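Local coordinates for mRNA-binding protein PUF3 (Saccharomyces cerevisiae, PDB 3K49) that binds recognition sequences in the 3' untranslated regions of mRNAs, mostly those encoding mitochondrial proteins, and promotes decay of COX17 mRNA by enhancing its deadenylation, at residues A[244-247]-A[248-251]; A[278-281]-A[282-286]; A[300-303]-A[304-307]; A[327-330]-A[331-335]. All coordinates share one frame; numbering follows the deposited sequence.

How the interactions relate
The four contacts are in series along the C-terminal part of the Pumilio homology domain, all short-range contacts within or at the start of a helix. Interaction 1 lies on helix 238-252, interaction 2 on helix 277-284, interaction 3 at the start of helix 303-308 and interaction 4 on helix 326-345. Interactions 1 and 2 have centres about 11 Å apart and touch through Q245, I248, Q279 and I283. Interaction 2 reaches interaction 4 through I284 and I332, centres about 14 Å apart, and M304 of interaction 3 packs on A335 of interaction 4. The touches run from repeats 6 and 7 into repeat 8, and within it, as part of the all-helical scaffold that binds the RNA.

Interaction 1 of 4, residues A[244-247]-A[248-251]; sequences KQEI and IETV
Within helix 238-252 of the Pumilio homology domain, where Pumilio repeat 6 gives way to repeat 7, Q245 and E249 are joined one turn apart by a side-chain hydrogen bond as well as by the backbone. Q245 NE2 donates to E249 OE2 over 3.1 Å, at an N-H...O angle of 158°. The acceptor lies close to the amide plane of Q245, but the amide comes in from above the carboxylate plane, and the two flat groups stand nearly perpendicular, 83° apart. The Q245 chain sets out with CG anti to the backbone N (chi1 -177°) and then bends at chi2, which brings the amide across the E249 carboxylate. Its other end is held too, because OE1 accepts from Q279 NE2; with both ends engaged, the amide is probably held against rotation.

The backbone bonds of the helix continue alongside, E249 N to Q245 O being 2.7 Å. T250 adds a bond of its own: OG1 sits 2.5 Å from E246 O, a carbonyl that also accepts from T250 N at 3.0 Å, so one oxygen serves two donors of the same residue. On the inward face I247 CG2 rests 4.2 Å from V251 CG2, and I248 CG1 lies against K244 O.

K244 extends away and gives its ammonium to backbone carbonyls, among them Y274 O and Q232 O. I247 packs on helix 222-230, V251 reaches helices 213-218 and 264-274, and I248 touches L230 of helix 222-230, S271 of helix 264-274, and Q279 and I283 of helix 277-284.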
# COMPACT_ATOMS: atom_id res chain seq x y z
N LYS A 244 10.14 11.76 -13.16
CA LYS A 244 9.98 12.61 -11.98
C LYS A 244 9.97 14.08 -12.37
O LYS A 244 9.28 14.89 -11.75
CB LYS A 244 11.08 12.34 -10.95
CG LYS A 244 10.84 13.09 -9.65
CD LYS A 244 11.95 12.81 -8.65
CE LYS A 244 11.78 13.60 -7.36
NZ LYS A 244 12.67 13.05 -6.28
N GLN A 245 10.72 14.42 -13.41
CA GLN A 245 10.75 15.77 -13.93
C GLN A 245 9.42 16.17 -14.60
O GLN A 245 8.87 17.24 -14.33
CB GLN A 245 11.93 15.95 -14.90
CG GLN A 245 12.10 17.37 -15.45
CD GLN A 245 12.43 18.40 -14.38
OE1 GLN A 245 13.05 18.07 -13.37
NE2 GLN A 245 12.02 19.64 -14.59
N GLU A 246 8.88 15.31 -15.47
CA GLU A 246 7.59 15.57 -16.12
C GLU A 246 6.46 15.72 -15.11
O GLU A 246 5.45 16.35 -15.38
CB GLU A 246 7.22 14.46 -17.12
CG GLU A 246 8.42 13.96 -17.92
CD GLU A 246 8.18 12.62 -18.60
OE1 GLU A 246 7.21 12.51 -19.38
OE2 GLU A 246 8.98 11.69 -18.35
N ILE A 247 6.63 15.11 -13.94
CA ILE A 247 5.60 15.21 -12.92
C ILE A 247 5.70 16.58 -12.28
O ILE A 247 4.70 17.28 -12.16
CB ILE A 247 5.72 14.11 -11.86
CG1 ILE A 247 5.45 12.73 -12.48
CG2 ILE A 247 4.75 14.37 -10.74
CD1 ILE A 247 6.00 11.56 -11.68
N ILE A 248 6.91 16.96 -11.90
CA ILE A 248 7.18 18.30 -11.40
C ILE A 248 6.73 19.37 -12.41
O ILE A 248 6.01 20.33 -12.08
CB ILE A 248 8.68 18.49 -11.13
CG1 ILE A 248 9.18 17.48 -10.09
CG2 ILE A 248 8.95 19.91 -10.68
CD1 ILE A 248 8.50 17.59 -8.74
N GLU A 249 7.18 19.22 -13.65
CA GLU A 249 6.84 20.20 -14.68
C GLU A 249 5.34 20.30 -14.82
O GLU A 249 4.81 21.40 -14.89
CB GLU A 249 7.49 19.85 -16.02
CG GLU A 249 9.00 20.09 -16.02
CD GLU A 249 9.72 19.33 -17.12
OE1 GLU A 249 9.13 18.37 -17.68
OE2 GLU A 249 10.88 19.68 -17.43
N THR A 250 4.65 19.15 -14.79
CA THR A 250 3.20 19.16 -14.93
C THR A 250 2.53 19.80 -13.73
O THR A 250 1.56 20.52 -13.89
CB THR A 250 2.62 17.76 -15.14
OG1 THR A 250 3.22 17.15 -16.29
CG2 THR A 250 1.12 17.84 -15.35
N VAL A 251 3.07 19.54 -12.54
CA VAL A 251 2.54 20.15 -11.33
C VAL A 251 2.82 21.66 -11.34
O VAL A 251 2.00 22.46 -10.89
CB VAL A 251 3.12 19.54 -10.04
CG1 VAL A 251 2.54 20.24 -8.83
CG2 VAL A 251 2.85 18.05 -9.98

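Interaction 2 of 4, residues A[278-281]-A[282-286]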
# COMPACT_ATOMS: atom_id res chain seq x y z
N ASN A 278 16.02 22.53 -7.33
CA ASN A 278 15.52 23.21 -8.52
C ASN A 278 14.04 22.92 -8.78
O ASN A 278 13.25 23.85 -8.97
CB ASN A 278 16.36 22.81 -9.74
CG ASN A 278 16.27 23.81 -10.88
OD1 ASN A 278 15.23 24.45 -11.08
ND2 ASN A 278 17.35 23.95 -11.63
N GLN A 279 13.67 21.64 -8.78
CA GLN A 279 12.28 21.24 -9.00
C GLN A 279 11.35 21.97 -8.04
O GLN A 279 10.25 22.40 -8.41
CB GLN A 279 12.15 19.72 -8.86
CG GLN A 279 12.90 18.96 -9.94
CD GLN A 279 13.10 17.51 -9.61
OE1 GLN A 279 13.00 17.11 -8.45
NE2 GLN A 279 13.42 16.70 -10.62
N LYS A 280 11.80 22.12 -6.80
CA LYS A 280 11.00 22.75 -5.76
C LYS A 280 10.81 24.24 -6.02
O LYS A 280 9.71 24.79 -5.86
CB LYS A 280 11.65 22.53 -4.40
CG LYS A 280 10.93 23.20 -3.24
CD LYS A 280 11.58 22.81 -1.92
CE LYS A 280 11.97 21.32 -1.91
NZ LYS A 280 12.46 20.86 -0.58
N ASP A 281 11.89 24.90 -6.43
CA ASP A 281 11.84 26.33 -6.70
C ASP A 281 10.98 26.58 -7.93
O ASP A 281 10.26 27.58 -8.02
CB ASP A 281 13.25 26.89 -6.87
CG ASP A 281 14.05 26.88 -5.57
OD1 ASP A 281 13.56 27.42 -4.55
OD2 ASP A 281 15.17 26.32 -5.56
N LEU A 282 11.06 25.66 -8.88
CA LEU A 282 10.22 25.70 -10.07
C LEU A 282 8.73 25.77 -9.71
O LEU A 282 7.96 26.46 -10.36
CB LEU A 282 10.48 24.48 -10.94
CG LEU A 282 9.74 24.50 -12.27
CD1 LEU A 282 9.83 25.89 -12.84
CD2 LEU A 282 10.32 23.47 -13.22
N ILE A 283 8.34 25.03 -8.67
CA ILE A 283 6.94 25.00 -8.27
C ILE A 283 6.57 26.21 -7.43
O ILE A 283 5.48 26.78 -7.59
CB ILE A 283 6.64 23.72 -7.46
CG1 ILE A 283 6.83 22.48 -8.34
CG2 ILE A 283 5.23 23.77 -6.87
CD1 ILE A 283 6.81 21.19 -7.55
N ILE A 284 7.46 26.61 -6.54
CA ILE A 284 7.17 27.69 -5.60
C ILE A 284 7.18 29.04 -6.31
O ILE A 284 6.47 29.97 -5.91
CB ILE A 284 8.17 27.69 -4.44
CG1 ILE A 284 8.14 26.32 -3.74
CG2 ILE A 284 7.85 28.81 -3.46
CD1 ILE A 284 9.10 26.18 -2.60
N SER A 285 7.96 29.14 -7.38
CA SER A 285 8.03 30.37 -8.17
C SER A 285 6.72 30.67 -8.88
O SER A 285 6.58 31.70 -9.54
CB SER A 285 9.17 30.28 -9.19
OG SER A 285 8.88 29.34 -10.21
N LYS A 286 5.75 29.77 -8.73
CA LYS A 286 4.43 29.96 -9.33
C LYS A 286 3.49 30.65 -8.35
O LYS A 286 2.49 31.24 -8.75
CB LYS A 286 3.84 28.61 -9.76
CG LYS A 286 4.70 27.85 -10.76
CD LYS A 286 4.69 28.53 -12.12
CE LYS A 286 5.50 27.74 -13.13
NZ LYS A 286 5.24 28.21 -14.52
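K280 and I284 meet side by side on helix 277-284, pointing the same way, and here the contact is at its tightest. K280 CG leaves anti to the backbone N (chi1 178°), toward the following turn, and I284 CD1 lies 3.6 Å from it. I284 CG1 also sits 3.0 Å from K280 O, the carbonyl that accepts I284 N, so the isoleucine covers the backbone bond that holds its own turn. One residue back, I283 N donates to Q279 O at 3.3 Å, while I283 CG1 presses on the same oxygen.

This helix closes repeat 7 of the Pumilio domain, and its inner face, chiefly I283, packs on S271 and I272 of helix 264-274 and on V255 of helix 255-259. Q279 is buried there as well, its OE1 accepting from S276 N.

Toward solvent the looseness is in the side chains. Those of N278 and D281 are exposed and meet no side chain of residues 282-286, while their carbonyls keep the helix bonds, N278 O taking L282 N at 2.8 Å and D281 O taking S285 N. Where the helix gives out, S285 OG turns back on the chain and donates to L282 O at 3.0 Å, from above the carbonyl plane.

Interaction 3 of 4, residues A[300-303]-A[304-307]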
# COMPACT_ATOMS: atom_id res chain seq x y z
N ASP A 300 -7.28 39.22 -4.01
CA ASP A 300 -8.10 38.05 -3.72
C ASP A 300 -8.09 37.02 -4.84
O ASP A 300 -8.77 35.99 -4.76
CB ASP A 300 -9.53 38.48 -3.40
CG ASP A 300 -9.60 39.52 -2.29
OD1 ASP A 300 -8.56 39.77 -1.64
OD2 ASP A 300 -10.69 40.09 -2.07
N ASP A 301 -7.33 37.29 -5.90
CA ASP A 301 -7.21 36.36 -7.01
C ASP A 301 -5.77 35.90 -7.24
O ASP A 301 -5.49 35.12 -8.15
CB ASP A 301 -7.83 36.93 -8.30
CG ASP A 301 -7.13 38.19 -8.80
OD1 ASP A 301 -7.01 38.34 -10.03
OD2 ASP A 301 -6.71 39.03 -7.97
N SER A 302 -4.85 36.39 -6.41
CA SER A 302 -3.48 35.90 -6.41
C SER A 302 -3.45 34.44 -5.93
O SER A 302 -4.19 34.07 -5.01
CB SER A 302 -2.61 36.76 -5.51
OG SER A 302 -3.01 36.62 -4.15
N PRO A 303 -2.58 33.62 -6.54
CA PRO A 303 -2.42 32.21 -6.19
C PRO A 303 -2.50 31.94 -4.69
O PRO A 303 -3.37 31.19 -4.25
CB PRO A 303 -1.03 31.88 -6.73
CG PRO A 303 -0.92 32.76 -7.94
CD PRO A 303 -1.65 34.03 -7.61
N MET A 304 -1.61 32.57 -3.92
CA MET A 304 -1.55 32.40 -2.47
C MET A 304 -2.92 32.47 -1.82
O MET A 304 -3.30 31.57 -1.07
CB MET A 304 -0.66 33.47 -1.85
CG MET A 304 0.81 33.30 -2.16
SD MET A 304 1.56 32.10 -1.04
CE MET A 304 1.16 32.85 0.53
N ILE A 305 -3.65 33.55 -2.09
CA ILE A 305 -4.91 33.80 -1.42
C ILE A 305 -6.00 32.83 -1.85
O ILE A 305 -6.81 32.40 -1.03
CB ILE A 305 -5.42 35.23 -1.70
CG1 ILE A 305 -4.37 36.26 -1.27
CG2 ILE A 305 -6.74 35.47 -0.99
CD1 ILE A 305 -4.02 36.20 0.20
N LEU A 306 -6.03 32.49 -3.14
CA LEU A 306 -6.95 31.48 -3.63
C LEU A 306 -6.67 30.16 -2.92
O LEU A 306 -7.57 29.36 -2.69
CB LEU A 306 -6.79 31.28 -5.13
CG LEU A 306 -7.29 32.36 -6.08
CD1 LEU A 306 -6.86 32.02 -7.50
CD2 LEU A 306 -8.81 32.50 -6.00
N MET A 307 -5.40 29.94 -2.59
CA MET A 307 -4.97 28.71 -1.95
C MET A 307 -5.28 28.69 -0.45
O MET A 307 -5.86 27.72 0.04
CB MET A 307 -3.49 28.46 -2.23
CG MET A 307 -3.24 27.94 -3.65
SD MET A 307 -1.51 27.74 -4.06
CE MET A 307 -0.98 26.56 -2.82
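S302 occupies the N-cap of helix 303-308 in repeat 8 of the Pumilio domain, and its contacts with I305 and L306 join the preceding loop to the first turn.

Two backbone hydrogen bonds start the helix. L306 N donates to S302 O at 3.1 Å, almost straight at 173°, and M307 N reaches P303 O at 2.9 Å. In the first turn of a helix the N-H groups have no helical carbonyl one turn back to bond to, so the nitrogen of P303, with no hydrogen, costs nothing here. The S302 hydroxyl is engaged outside these turns, with E299 O.

The remaining contacts are van der Waals. L306 points its CB toward the loop, and its branches divide between two carbonyls: CD1 lies 3.5 Å from D301 O, CD2 3.7 Å from D300 O. An alanine here would lose both methyl branches and is likely to leave the D300 and D301 carbonyls without their apolar neighbour and open a gap against the loop. M307 CG packs over P303 O at 3.3 Å, and the M307 side chain also touches A313, V316 and I317 of helix 313-323. M304, bent at chi2 and chi3, leads away from residues 300-303 to meet I287, L298 and A335 of helix 326-345.

I305 touches both D300 and the cap residue: CG2 stands 4.0 Å from D300 CA, while CG1, anti to its own carbonyl carbon (chi1 -57°), comes within 3.2 Å of S302 OG.

Interaction 4 of 4, residues A[327-330]-A[331-335]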
# COMPACT_ATOMS: atom_id res chain seq x y z
N GLU A 327 14.71 32.82 1.47
CA GLU A 327 14.28 33.95 0.65
C GLU A 327 12.83 33.86 0.19
O GLU A 327 12.13 34.88 0.09
CB GLU A 327 15.22 34.15 -0.54
CG GLU A 327 14.93 35.43 -1.32
CD GLU A 327 14.74 36.63 -0.41
OE1 GLU A 327 15.75 37.17 0.10
OE2 GLU A 327 13.57 37.04 -0.21
N GLY A 328 12.36 32.65 -0.09
CA GLY A 328 10.97 32.43 -0.45
C GLY A 328 10.11 32.32 0.79
O GLY A 328 9.08 32.98 0.91
N LYS A 329 10.55 31.48 1.72
CA LYS A 329 9.92 31.33 3.03
C LYS A 329 9.57 32.70 3.60
O LYS A 329 8.50 32.89 4.18
CB LYS A 329 10.85 30.59 3.99
CG LYS A 329 10.19 30.05 5.25
CD LYS A 329 11.14 29.15 6.03
CE LYS A 329 10.45 28.51 7.23
NZ LYS A 329 11.35 27.59 7.99
N LYS A 330 10.49 33.64 3.44
CA LYS A 330 10.31 35.00 3.91
C LYS A 330 8.99 35.59 3.41
O LYS A 330 8.16 36.05 4.19
CB LYS A 330 11.49 35.87 3.45
CG LYS A 330 11.63 37.20 4.18
CD LYS A 330 12.99 37.84 3.91
CE LYS A 330 13.26 39.03 4.83
NZ LYS A 330 14.68 39.50 4.76
N LEU A 331 8.81 35.55 2.09
CA LEU A 331 7.65 36.15 1.45
C LEU A 331 6.35 35.42 1.77
O LEU A 331 5.28 36.02 1.85
CB LEU A 331 7.85 36.22 -0.07
CG LEU A 331 9.28 36.53 -0.53
CD1 LEU A 331 9.36 36.61 -2.05
CD2 LEU A 331 9.80 37.82 0.11
N ILE A 332 6.45 34.10 1.94
CA ILE A 332 5.27 33.28 2.19
C ILE A 332 4.66 33.59 3.55
O ILE A 332 3.43 33.70 3.69
CB ILE A 332 5.61 31.78 2.08
CG1 ILE A 332 5.95 31.43 0.62
CG2 ILE A 332 4.45 30.92 2.59
CD1 ILE A 332 6.40 30.01 0.41
N VAL A 333 5.51 33.73 4.55
CA VAL A 333 5.06 33.96 5.92
C VAL A 333 4.30 35.27 6.03
O VAL A 333 3.17 35.31 6.52
CB VAL A 333 6.23 33.99 6.91
CG1 VAL A 333 5.74 34.34 8.31
CG2 VAL A 333 6.96 32.65 6.92
N ILE A 334 4.94 36.33 5.57
CA ILE A 334 4.36 37.66 5.65
C ILE A 334 3.01 37.74 4.96
O ILE A 334 2.09 38.39 5.46
CB ILE A 334 5.29 38.72 5.03
CG1 ILE A 334 6.59 38.82 5.82
CG2 ILE A 334 4.59 40.07 4.96
CD1 ILE A 334 7.66 39.66 5.14
N ALA A 335 2.89 37.08 3.81
CA ALA A 335 1.62 37.04 3.08
C ALA A 335 0.53 36.41 3.93
O ALA A 335 -0.60 36.91 3.99
CB ALA A 335 1.79 36.28 1.78
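L331 leans back over the preceding turn of helix 326-345, onto E327 and G328. Its CB lies 3.6 Å from G328 O, and CG, with the side chain turned back beside its backbone N (chi1 -37°), comes to 3.4 Å from E327 O. Beyond that the branches part: CD1 stays 3.9 Å from the same E327 oxygen, while CD2 also meets the carboxylate at 3.9 Å from E327 OE2. E327 reaches this methyl by bending at chi2, and the two chains cross at a slant. A serine in place of L331 would remove the branches and would probably leave E327 O less covered and the E327 carboxylate without its methyl neighbour.

Backbone bonds tie the same turns together. I332 N donates to G328 O at 3.0 Å, and the L331 N bond to that oxygen is weak. V333 N donates to K329 O at 3.1 Å, with V333 CG2 lying against the same carbonyl.

The first part of this long helix lies in repeat 8, the last Pumilio repeat, and the helix runs on beyond it. L331 and K330 touch K292, and I334 touches L296, both on helix 292-296. I332 packs on L288 and S324 of nearby loops and meets I284 of helix 277-284.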